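Local atomic coordinates of Serine/threonine-protein acetyltransferase HopZ1a (Pseudomonas syringae pv. syringae, PDB entry 5KLP), a protein that transfers acetyl groups from acetyl-CoA to serine, threonine and lysine residues of host proteins, with inositol hexakisphosphate as cofactor, and so impairs the plant's microtubules and immunity. Residues K122-M126 with C189-S193; I141-I147 with I177-A183; Y261-A265 with S322-F328. The protein carries 10 engineered substitutions. One frame throughout, in Å; residues are numbered along the deposited sequence.

Contact 1 (K122-M126 with C189-S193); sequences KHHVM and CVMYS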
loop_
_atom_site.group_PDB
_atom_site.type_symbol
_atom_site.label_atom_id
_atom_site.label_comp_id
_atom_site.label_asym_id
_atom_site.label_seq_id
_atom_site.Cartn_x
_atom_site.Cartn_y
_atom_site.Cartn_z
ATOM N N LYS A 122 -7.490 11.829 -0.969
ATOM C CA LYS A 122 -7.380 10.407 -0.681
ATOM C C LYS A 122 -6.383 9.753 -1.670
ATOM O O LYS A 122 -5.268 10.259 -1.853
ATOM C CB LYS A 122 -8.766 9.735 -0.746
ATOM C CG LYS A 122 -9.852 10.389 0.146
ATOM C CD LYS A 122 -9.388 10.536 1.606
ATOM C CE LYS A 122 -10.350 11.391 2.457
ATOM N NZ LYS A 122 -10.224 12.863 2.211
ATOM N N HIS A 123 -6.789 8.670 -2.331
ATOM C CA HIS A 123 -5.871 7.940 -3.230
ATOM C C HIS A 123 -4.496 7.691 -2.600
ATOM O O HIS A 123 -3.451 7.916 -3.227
ATOM C CB HIS A 123 -5.677 8.697 -4.549
ATOM C CG HIS A 123 -6.907 8.737 -5.395
ATOM N ND1 HIS A 123 -7.950 9.604 -5.149
ATOM C CD2 HIS A 123 -7.273 7.993 -6.463
ATOM C CE1 HIS A 123 -8.902 9.403 -6.044
ATOM N NE2 HIS A 123 -8.516 8.432 -6.854
ATOM N N HIS A 124 -4.516 7.228 -1.362
ATOM C CA HIS A 124 -3.313 7.085 -0.552
ATOM C C HIS A 124 -2.233 6.180 -1.132
ATOM O O HIS A 124 -2.517 5.221 -1.848
ATOM C CB HIS A 124 -3.705 6.566 0.827
ATOM C CG HIS A 124 -4.493 7.549 1.632
ATOM N ND1 HIS A 124 -5.777 7.923 1.301
ATOM C CD2 HIS A 124 -4.166 8.259 2.738
ATOM C CE1 HIS A 124 -6.216 8.809 2.180
ATOM N NE2 HIS A 124 -5.255 9.034 3.058
ATOM N N VAL A 125 -0.990 6.488 -0.794
ATOM C CA VAL A 125 0.121 5.595 -1.085
ATOM C C VAL A 125 0.949 5.444 0.174
ATOM O O VAL A 125 0.715 6.136 1.166
ATOM C CB VAL A 125 1.005 6.119 -2.231
ATOM C CG1 VAL A 125 0.179 6.226 -3.518
ATOM C CG2 VAL A 125 1.617 7.464 -1.841
HETATM N N MSE A 126 1.903 4.523 0.129
HETATM C CA MSE A 126 2.814 4.271 1.234
HETATM C C MSE A 126 4.221 4.600 0.787
HETATM O O MSE A 126 4.649 4.152 -0.284
HETATM C CB MSE A 126 2.726 2.812 1.686
HETATM C CG MSE A 126 3.405 2.513 3.017
HETATM SE SE MSE A 126 5.317 2.183 2.872
HETATM C CE MSE A 126 5.254 0.587 1.713
ATOM N N CYS A 189 -7.658 2.292 -0.710
ATOM C CA CYS A 189 -6.236 2.582 -0.810
ATOM C C CYS A 189 -5.578 2.807 0.543
ATOM O O CYS A 189 -4.399 2.524 0.711
ATOM C CB CYS A 189 -6.025 3.798 -1.718
ATOM S SG CYS A 189 -5.985 3.319 -3.475
ATOM N N VAL A 190 -6.339 3.279 1.522
ATOM C CA VAL A 190 -5.780 3.413 2.849
ATOM C C VAL A 190 -5.416 2.043 3.418
ATOM O O VAL A 190 -4.371 1.897 4.035
ATOM C CB VAL A 190 -6.737 4.118 3.813
ATOM C CG1 VAL A 190 -6.131 4.187 5.195
ATOM C CG2 VAL A 190 -7.068 5.528 3.315
HETATM N N MSE A 191 -6.284 1.051 3.218
HETATM C CA MSE A 191 -6.036 -0.292 3.735
HETATM C C MSE A 191 -4.853 -0.940 2.997
HETATM O O MSE A 191 -4.023 -1.597 3.629
HETATM C CB MSE A 191 -7.292 -1.166 3.616
HETATM C CG MSE A 191 -8.364 -0.845 4.669
HETATM SE SE MSE A 191 -7.620 -0.959 6.509
HETATM C CE MSE A 191 -7.565 0.967 6.913
ATOM N N TYR A 192 -4.765 -0.757 1.677
ATOM C CA TYR A 192 -3.606 -1.294 0.944
ATOM C C TYR A 192 -2.327 -0.631 1.441
ATOM O O TYR A 192 -1.316 -1.289 1.650
ATOM C CB TYR A 192 -3.730 -1.092 -0.574
ATOM C CG TYR A 192 -4.606 -2.122 -1.249
ATOM C CD1 TYR A 192 -4.125 -3.390 -1.540
ATOM C CD2 TYR A 192 -5.936 -1.832 -1.562
ATOM C CE1 TYR A 192 -4.944 -4.348 -2.148
ATOM C CE2 TYR A 192 -6.751 -2.771 -2.166
ATOM C CZ TYR A 192 -6.249 -4.023 -2.460
ATOM O OH TYR A 192 -7.071 -4.953 -3.060
ATOM N N SER A 193 -2.382 0.682 1.636
ATOM C CA SER A 193 -1.201 1.413 2.072
ATOM C C SER A 193 -0.761 0.980 3.470
ATOM O O SER A 193 0.435 0.849 3.735
ATOM C CB SER A 193 -1.467 2.927 2.036
ATOM O OG SER A 193 -1.699 3.377 0.705
#

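Contact 2 (I141-I147 with I177-A183); sequences ITEPAVI and IIETQAA. Engineered in segment 177-183: Ala183 (natural residue Gln).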
loop_
_atom_site.group_PDB
_atom_site.type_symbol
_atom_site.label_atom_id
_atom_site.label_comp_id
_atom_site.label_asym_id
_atom_site.label_seq_id
_atom_site.Cartn_x
_atom_site.Cartn_y
_atom_site.Cartn_z
ATOM N N ILE A 141 8.102 4.734 -3.069
ATOM C CA ILE A 141 6.667 4.944 -2.944
ATOM C C ILE A 141 5.936 3.781 -3.575
ATOM O O ILE A 141 6.107 3.510 -4.766
ATOM C CB ILE A 141 6.234 6.248 -3.606
ATOM C CG1 ILE A 141 6.897 7.442 -2.916
ATOM C CG2 ILE A 141 4.698 6.386 -3.586
ATOM C CD1 ILE A 141 6.792 8.720 -3.710
ATOM N N THR A 142 5.143 3.069 -2.786
ATOM C CA THR A 142 4.365 1.955 -3.336
ATOM C C THR A 142 2.967 2.453 -3.656
ATOM O O THR A 142 2.226 2.907 -2.770
ATOM C CB THR A 142 4.265 0.757 -2.366
ATOM O OG1 THR A 142 3.618 1.188 -1.159
ATOM C CG2 THR A 142 5.638 0.210 -2.020
ATOM N N GLU A 143 2.639 2.380 -4.938
ATOM C CA GLU A 143 1.340 2.754 -5.480
ATOM C C GLU A 143 0.510 1.483 -5.637
ATOM O O GLU A 143 0.792 0.672 -6.513
ATOM C CB GLU A 143 1.522 3.452 -6.842
ATOM C CG GLU A 143 0.237 3.635 -7.649
ATOM C CD GLU A 143 -0.802 4.465 -6.905
ATOM O OE1 GLU A 143 -1.752 3.868 -6.335
ATOM O OE2 GLU A 143 -0.657 5.717 -6.901
ATOM N N PRO A 144 -0.494 1.284 -4.772
ATOM C CA PRO A 144 -1.305 0.061 -4.833
ATOM C C PRO A 144 -2.217 -0.012 -6.052
ATOM O O PRO A 144 -2.678 -1.099 -6.406
ATOM C CB PRO A 144 -2.143 0.132 -3.547
ATOM C CG PRO A 144 -1.419 1.075 -2.670
ATOM C CD PRO A 144 -0.833 2.100 -3.596
ATOM N N ALA A 145 -2.521 1.124 -6.665
ATOM C CA ALA A 145 -3.369 1.098 -7.864
ATOM C C ALA A 145 -2.503 1.367 -9.097
ATOM O O ALA A 145 -1.651 0.542 -9.439
ATOM C CB ALA A 145 -4.520 2.102 -7.751
ATOM N N VAL A 146 -2.675 2.521 -9.742
ATOM C CA VAL A 146 -1.882 2.831 -10.933
ATOM C C VAL A 146 -1.260 4.216 -10.829
ATOM O O VAL A 146 -1.818 5.113 -10.188
ATOM C CB VAL A 146 -2.727 2.752 -12.222
ATOM C CG1 VAL A 146 -3.154 1.314 -12.490
ATOM C CG2 VAL A 146 -3.952 3.677 -12.140
ATOM N N ILE A 147 -0.096 4.385 -11.445
ATOM C CA ILE A 147 0.599 5.663 -11.406
ATOM C C ILE A 147 -0.147 6.739 -12.190
ATOM O O ILE A 147 -0.289 7.878 -11.732
ATOM C CB ILE A 147 2.039 5.535 -11.951
ATOM C CG1 ILE A 147 2.902 4.758 -10.952
ATOM C CG2 ILE A 147 2.641 6.916 -12.205
ATOM C CD1 ILE A 147 4.296 4.392 -11.482
ATOM N N ILE A 177 8.852 5.005 -7.722
ATOM C CA ILE A 177 7.437 4.754 -7.541
ATOM C C ILE A 177 7.153 3.369 -8.087
ATOM O O ILE A 177 7.336 3.105 -9.277
ATOM C CB ILE A 177 6.560 5.797 -8.242
ATOM C CG1 ILE A 177 6.885 7.195 -7.716
ATOM C CG2 ILE A 177 5.101 5.470 -8.013
ATOM C CD1 ILE A 177 6.118 8.313 -8.391
ATOM N N ILE A 178 6.721 2.483 -7.206
ATOM C CA ILE A 178 6.448 1.112 -7.585
ATOM C C ILE A 178 4.944 0.894 -7.698
ATOM O O ILE A 178 4.188 1.033 -6.733
ATOM C CB ILE A 178 7.065 0.132 -6.593
ATOM C CG1 ILE A 178 8.590 0.304 -6.612
ATOM C CG2 ILE A 178 6.677 -1.310 -6.943
ATOM C CD1 ILE A 178 9.304 -0.481 -5.550
ATOM N N GLU A 179 4.516 0.583 -8.912
ATOM C CA GLU A 179 3.101 0.429 -9.207
ATOM C C GLU A 179 2.706 -1.039 -9.075
ATOM O O GLU A 179 3.174 -1.857 -9.846
ATOM C CB GLU A 179 2.805 0.947 -10.616
ATOM C CG GLU A 179 1.404 0.643 -11.129
ATOM C CD GLU A 179 1.202 1.100 -12.567
ATOM O OE1 GLU A 179 1.097 2.327 -12.775
ATOM O OE2 GLU A 179 1.170 0.234 -13.487
ATOM N N THR A 180 1.839 -1.388 -8.127
ATOM C CA THR A 180 1.527 -2.812 -7.974
ATOM C C THR A 180 0.261 -3.248 -8.731
ATOM O O THR A 180 0.184 -4.388 -9.177
ATOM C CB THR A 180 1.360 -3.211 -6.481
ATOM O OG1 THR A 180 0.127 -2.690 -5.972
ATOM C CG2 THR A 180 2.510 -2.674 -5.631
ATOM N N GLN A 181 -0.693 -2.334 -8.920
ATOM C CA GLN A 181 -2.016 -2.655 -9.511
ATOM C C GLN A 181 -2.786 -3.700 -8.716
ATOM O O GLN A 181 -3.635 -4.414 -9.271
ATOM C CB GLN A 181 -1.878 -3.146 -10.975
ATOM C CG GLN A 181 -1.064 -2.200 -11.877
ATOM C CD GLN A 181 -1.020 -2.650 -13.336
ATOM O OE1 GLN A 181 -1.769 -3.545 -13.755
ATOM N NE2 GLN A 181 -0.140 -2.023 -14.122
ATOM N N ALA A 182 -2.505 -3.810 -7.419
ATOM C CA ALA A 182 -3.230 -4.783 -6.615
ATOM C C ALA A 182 -4.673 -4.309 -6.359
ATOM O O ALA A 182 -5.594 -5.118 -6.322
ATOM C CB ALA A 182 -2.493 -5.048 -5.291
ATOM N N ALA A 183 -4.859 -3.000 -6.197
ATOM C CA ALA A 183 -6.179 -2.435 -5.890
ATOM C C ALA A 183 -6.990 -2.248 -7.161
ATOM O O ALA A 183 -6.511 -1.642 -8.121
ATOM C CB ALA A 183 -6.040 -1.103 -5.170
#

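Contact 3 (Y261-A265 with S322-F328); sequences YKHGA and SASIDGF. With IHP (inositol hexakisphosphate), chain D.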
loop_
_atom_site.group_PDB
_atom_site.type_symbol
_atom_site.label_atom_id
_atom_site.label_comp_id
_atom_site.label_asym_id
_atom_site.label_seq_id
_atom_site.Cartn_x
_atom_site.Cartn_y
_atom_site.Cartn_z
ATOM N N TYR A 261 0.768 -8.849 -3.001
ATOM C CA TYR A 261 -0.339 -9.208 -3.880
ATOM C C TYR A 261 -1.400 -10.052 -3.190
ATOM O O TYR A 261 -2.392 -10.425 -3.806
ATOM C CB TYR A 261 0.195 -9.915 -5.145
ATOM C CG TYR A 261 0.787 -8.903 -6.098
ATOM C CD1 TYR A 261 -0.032 -8.187 -6.964
ATOM C CD2 TYR A 261 2.146 -8.589 -6.063
ATOM C CE1 TYR A 261 0.485 -7.219 -7.805
ATOM C CE2 TYR A 261 2.679 -7.624 -6.907
ATOM C CZ TYR A 261 1.843 -6.949 -7.780
ATOM O OH TYR A 261 2.345 -5.978 -8.608
ATOM N N LYS A 262 -1.206 -10.326 -1.905
ATOM C CA LYS A 262 -2.146 -11.146 -1.150
ATOM C C LYS A 262 -3.580 -10.586 -1.100
ATOM O O LYS A 262 -4.547 -11.348 -1.002
ATOM C CB LYS A 262 -1.629 -11.338 0.287
ATOM C CG LYS A 262 -0.445 -12.264 0.413
ATOM C CD LYS A 262 -0.080 -12.513 1.865
ATOM C CE LYS A 262 -1.094 -13.443 2.553
ATOM N NZ LYS A 262 -0.664 -13.817 3.941
ATOM N N HIS A 263 -3.722 -9.263 -1.147
ATOM C CA HIS A 263 -5.053 -8.642 -1.084
ATOM C C HIS A 263 -5.530 -8.126 -2.433
ATOM O O HIS A 263 -6.479 -7.341 -2.503
ATOM C CB HIS A 263 -5.043 -7.508 -0.056
ATOM C CG HIS A 263 -4.691 -7.980 1.315
ATOM N ND1 HIS A 263 -5.496 -8.843 2.025
ATOM C CD2 HIS A 263 -3.587 -7.784 2.072
ATOM C CE1 HIS A 263 -4.922 -9.130 3.178
ATOM N NE2 HIS A 263 -3.762 -8.500 3.232
ATOM N N GLY A 264 -4.866 -8.578 -3.495
ATOM C CA GLY A 264 -5.240 -8.231 -4.850
ATOM C C GLY A 264 -6.682 -8.627 -5.106
ATOM O O GLY A 264 -7.105 -9.735 -4.770
ATOM N N ALA A 265 -7.441 -7.721 -5.704
ATOM C CA ALA A 265 -8.853 -7.983 -5.959
ATOM C C ALA A 265 -9.037 -9.005 -7.072
ATOM O O ALA A 265 -9.929 -9.845 -7.004
ATOM C CB ALA A 265 -9.579 -6.690 -6.303
ATOM N N SER A 322 -11.972 -10.760 -5.133
ATOM C CA SER A 322 -11.525 -11.124 -3.798
ATOM C C SER A 322 -11.782 -9.974 -2.823
ATOM O O SER A 322 -11.346 -8.844 -3.059
ATOM C CB SER A 322 -10.043 -11.484 -3.796
ATOM O OG SER A 322 -9.548 -11.519 -2.461
ATOM N N ALA A 323 -12.485 -10.259 -1.728
ATOM C CA ALA A 323 -12.706 -9.248 -0.695
ATOM C C ALA A 323 -11.666 -9.365 0.416
ATOM O O ALA A 323 -11.896 -8.926 1.538
ATOM C CB ALA A 323 -14.108 -9.368 -0.115
ATOM N N SER A 324 -10.513 -9.938 0.089
ATOM C CA SER A 324 -9.425 -10.076 1.056
ATOM C C SER A 324 -9.049 -8.769 1.786
ATOM O O SER A 324 -8.783 -8.790 2.990
ATOM C CB SER A 324 -8.187 -10.656 0.357
ATOM O OG SER A 324 -7.114 -10.826 1.266
ATOM N N ILE A 325 -9.016 -7.643 1.068
ATOM C CA ILE A 325 -8.606 -6.373 1.679
ATOM C C ILE A 325 -9.638 -5.926 2.719
ATOM O O ILE A 325 -9.297 -5.291 3.715
ATOM C CB ILE A 325 -8.395 -5.252 0.630
ATOM C CG1 ILE A 325 -7.639 -4.072 1.250
ATOM C CG2 ILE A 325 -9.729 -4.774 0.039
ATOM C CD1 ILE A 325 -6.253 -4.410 1.783
ATOM N N ASP A 326 -10.890 -6.299 2.499
ATOM C CA ASP A 326 -11.958 -5.984 3.453
ATOM C C ASP A 326 -11.779 -6.828 4.711
ATOM O O ASP A 326 -12.102 -6.396 5.822
ATOM C CB ASP A 326 -13.315 -6.212 2.786
ATOM C CG ASP A 326 -13.475 -5.367 1.512
ATOM O OD1 ASP A 326 -13.253 -4.125 1.554
ATOM O OD2 ASP A 326 -13.743 -5.956 0.449
ATOM N N GLY A 327 -11.212 -8.018 4.534
ATOM C CA GLY A 327 -10.829 -8.859 5.653
ATOM C C GLY A 327 -9.685 -8.242 6.447
ATOM O O GLY A 327 -9.672 -8.292 7.677
ATOM N N PHE A 328 -8.716 -7.665 5.741
ATOM C CA PHE A 328 -7.613 -6.984 6.405
ATOM C C PHE A 328 -8.138 -5.826 7.278
ATOM O O PHE A 328 -7.657 -5.612 8.386
ATOM C CB PHE A 328 -6.586 -6.478 5.377
ATOM C CG PHE A 328 -5.476 -5.660 5.989
ATOM C CD1 PHE A 328 -4.511 -6.261 6.786
ATOM C CD2 PHE A 328 -5.431 -4.288 5.810
ATOM C CE1 PHE A 328 -3.500 -5.506 7.376
ATOM C CE2 PHE A 328 -4.436 -3.528 6.399
ATOM C CZ PHE A 328 -3.465 -4.139 7.184
HETATM C C1 IHP D . -1.290 -11.748 10.661
HETATM C C2 IHP D . -1.580 -10.991 9.287
HETATM C C3 IHP D . -2.563 -11.557 8.192
HETATM C C4 IHP D . -3.152 -13.004 8.536
HETATM C C5 IHP D . -2.406 -13.862 9.541
HETATM C C6 IHP D . -2.263 -12.987 10.779
HETATM O O11 IHP D . -0.025 -12.040 10.822
HETATM P P1 IHP D . 1.069 -11.606 12.040
HETATM O O21 IHP D . 2.439 -11.321 11.429
HETATM O O31 IHP D . 1.218 -12.761 13.037
HETATM O O41 IHP D . 0.672 -10.379 12.843
HETATM O O12 IHP D . -0.441 -10.494 8.695
HETATM P P2 IHP D . -0.315 -8.822 8.558
HETATM O O22 IHP D . -0.364 -8.180 9.961
HETATM O O32 IHP D . 0.951 -8.336 7.843
HETATM O O42 IHP D . -1.569 -8.293 7.821
HETATM O O13 IHP D . -1.901 -11.575 7.104
HETATM P P3 IHP D . -2.028 -10.839 5.593
HETATM O O23 IHP D . -2.001 -9.312 5.521
HETATM O O33 IHP D . -0.688 -11.388 5.108
HETATM O O43 IHP D . -3.182 -11.358 4.741
HETATM O O14 IHP D . -3.395 -13.719 7.428
HETATM P P4 IHP D . -4.864 -13.833 6.753
HETATM O O24 IHP D . -5.205 -12.588 5.932
HETATM O O34 IHP D . -4.996 -15.087 5.864
HETATM O O44 IHP D . -5.949 -13.963 7.838
HETATM O O15 IHP D . -1.296 -14.474 9.100
HETATM P P5 IHP D . -1.165 -16.165 8.916
HETATM O O25 IHP D . -2.543 -16.829 9.006
HETATM O O35 IHP D . -0.563 -16.524 7.529
HETATM O O45 IHP D . -0.278 -16.803 9.991
HETATM O O16 IHP D . -1.953 -13.727 11.841
HETATM P P6 IHP D . -2.474 -13.442 13.365
HETATM O O26 IHP D . -3.910 -12.922 13.345
HETATM O O36 IHP D . -2.423 -14.720 14.222
HETATM O O46 IHP D . -1.587 -12.402 14.058
HETATM O O HOH W 1 -6.912 -11.761 -2.544
HETATM O O HOH W 2 -9.169 -7.614 -1.788
#

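Contact 1 (K122-M126 with C189-S193)
Cys189 O, lying beside the CB of His124, is gripped twice by Ser193, whose OG donates to it at 2.8 Å and whose backbone N donates at 2.9 Å from the opposite face of the carbonyl plane. Ser193 OG sits beside its own backbone N (chi1 -64°), folded back onto the first turn of the helix, and on its other side it lies against the backbone where strand 125-130 begins, 3.4 Å from Val125 CA. No hydrogen bond crosses between the segments, which meet by packing. Val190 lays CG2 over one face of the His124 imidazole, a CH-pi contact 3.5 Å from the ring centroid, with the two side chains alongside and pointing the same way. Buried His124 ND1 has no partner in the model, whereas NE2 is hydrogen-bonded to a citrate, probably from the crystallisation liquor. Further on, selenomethionine Met126 rests its CG 3.5 Å from Ser193 O before its bent chain leads away. Cys189 turns CB toward the backbone of His124, 3.8 Å from His124 N. His123 points its CB away from the helix; its ND1 donates to Leu121 O, NE2 is likewise bonded to a citrate, and ND1 stands 6.8 Å from Cys189 SG. A nucleophilic cysteine on a helix's first turn, packed against the strand following the active-site histidine, is characteristic of the clan CA peptidase-like fold, here carrying active-site His123 and Cys189 of a YopJ-family acetyltransferase.

Contact 2 (I141-I147 with I177-A183)
Ile141-Glu143 and Ile177-Glu179 run as adjacent parallel strands, their short axes 23° apart, pairing Ile141 with Ile177, Thr142 with Ile178 and Glu143 with Glu179. Ile178 sits between two partners: its N donates to Ile141 O at 2.7 Å, and its O accepts from Glu143 N, also at 2.7 Å. The pattern carries on where the strands end, Thr180 N reaching Glu143 O at 2.8 Å. The chains then turn, and Pro144 O takes a bond from the N of Ala183, an engineered residue, at 2.9 Å. Glu179 supplies the side-chain link: fully extended, it sends OE1 across to Ile147 N, 2.7 Å away in an almost straight bond (177°). Thr230 OG1 also bonds to this oxygen, and Gln181 NE2 holds OE2 at 2.7 Å, so both carboxylate oxygens are fixed. Ile147 completes the link with an apolar contact, its CD1 lying 3.7 Å from Ile177 CG2. Glu143, an active-site residue, bends at chi2 (59°) and curls back over its own chain; OE1 accepts from Ala145 N at 2.9 Å, while OE2 is bonded by His158 and Gln154 of helix 153-167. Thr180 OG1 closes an ST turn with Ala182 N and also meets Tyr196 OH. Together the segments form the parallel pair of a beta-alpha-beta unit whose connecting helix is 153-167; strand 125-130 flanks one side and strand 248-251 the other, Tyr192 and Tyr196 of helix 189-202 pack on Pro144, Ala183 and Thr142, and helix 230-238 covers Ile147.

Contact 3 (Y261-A265 with S322-F328)
His263 and Ser324 make the central polar link, ND1 and OG lying 2.7 Å apart in a hydrogen bond that either could donate. Ser324 OG reaches the ring because it stands anti to its backbone N (chi1 -179°), and it also accepts from Arg299. At the other side of the imidazole, NE2 donates to inositol hexakisphosphate O23 at 3.0 Å, with the oxygen in the ring plane, an arrangement consistent with Ser324 positioning the ligand-binding histidine from the second shell. Lys262, bent at chi3, brings NZ to O33 of the same phosphate at 2.7 Å and donates to Val285 O as well. Backbone pairing is limited to Ser322 N with Ala265 O, 2.9 Å apart and nearly straight. Ser322 OG accepts from Ser324 N at 3.2 Å, an ST turn leading into helix 324-340. Two waters stitch the chains together: one donates to Lys262 O and Gly264 O and accepts from Ser322 OG, the other joins His263 O, Ser322 O and Ile325 N. Two apolar contacts pack against the histidine: Phe328 CB lies over one face of its ring, 4.2 Å from the centroid, the two rings being inclined at 45°, and Ile325 CD1 meets His263 CB at 3.8 Å as the side chains cross at about a right angle. Lysines, arginine and histidines around a polyphosphate make this the cofactor pocket of the enzyme; Lys262, unmodified here, is also its autoacetylation site.

Overall arrangement
All three contacts are buried, but contacts 1 and 2 lie near the centre of the chain and contact 3 farther out, at the cofactor. Contacts 1 and 2 share the mixed sheet: strands 125-130 and 138-143 are neighbours joined by Met126 O and Thr142 N, bringing His123, Glu143 and Cys189 into one region. Their chemistry differs, contact 1 being packing without cross-bonds and contact 2 mostly backbone hydrogen bonds, while contact 3 relies on polar side chains, a lysine, waters and phosphate. Helix 189-202 links the active-site region to the cofactor pocket: Tyr192 OH bonds to His263 O, and Met191 packs on Ile325 and Phe328. Contact 2 reaches contact 3 separately, where Thr180 O bonds to Tyr261 OH.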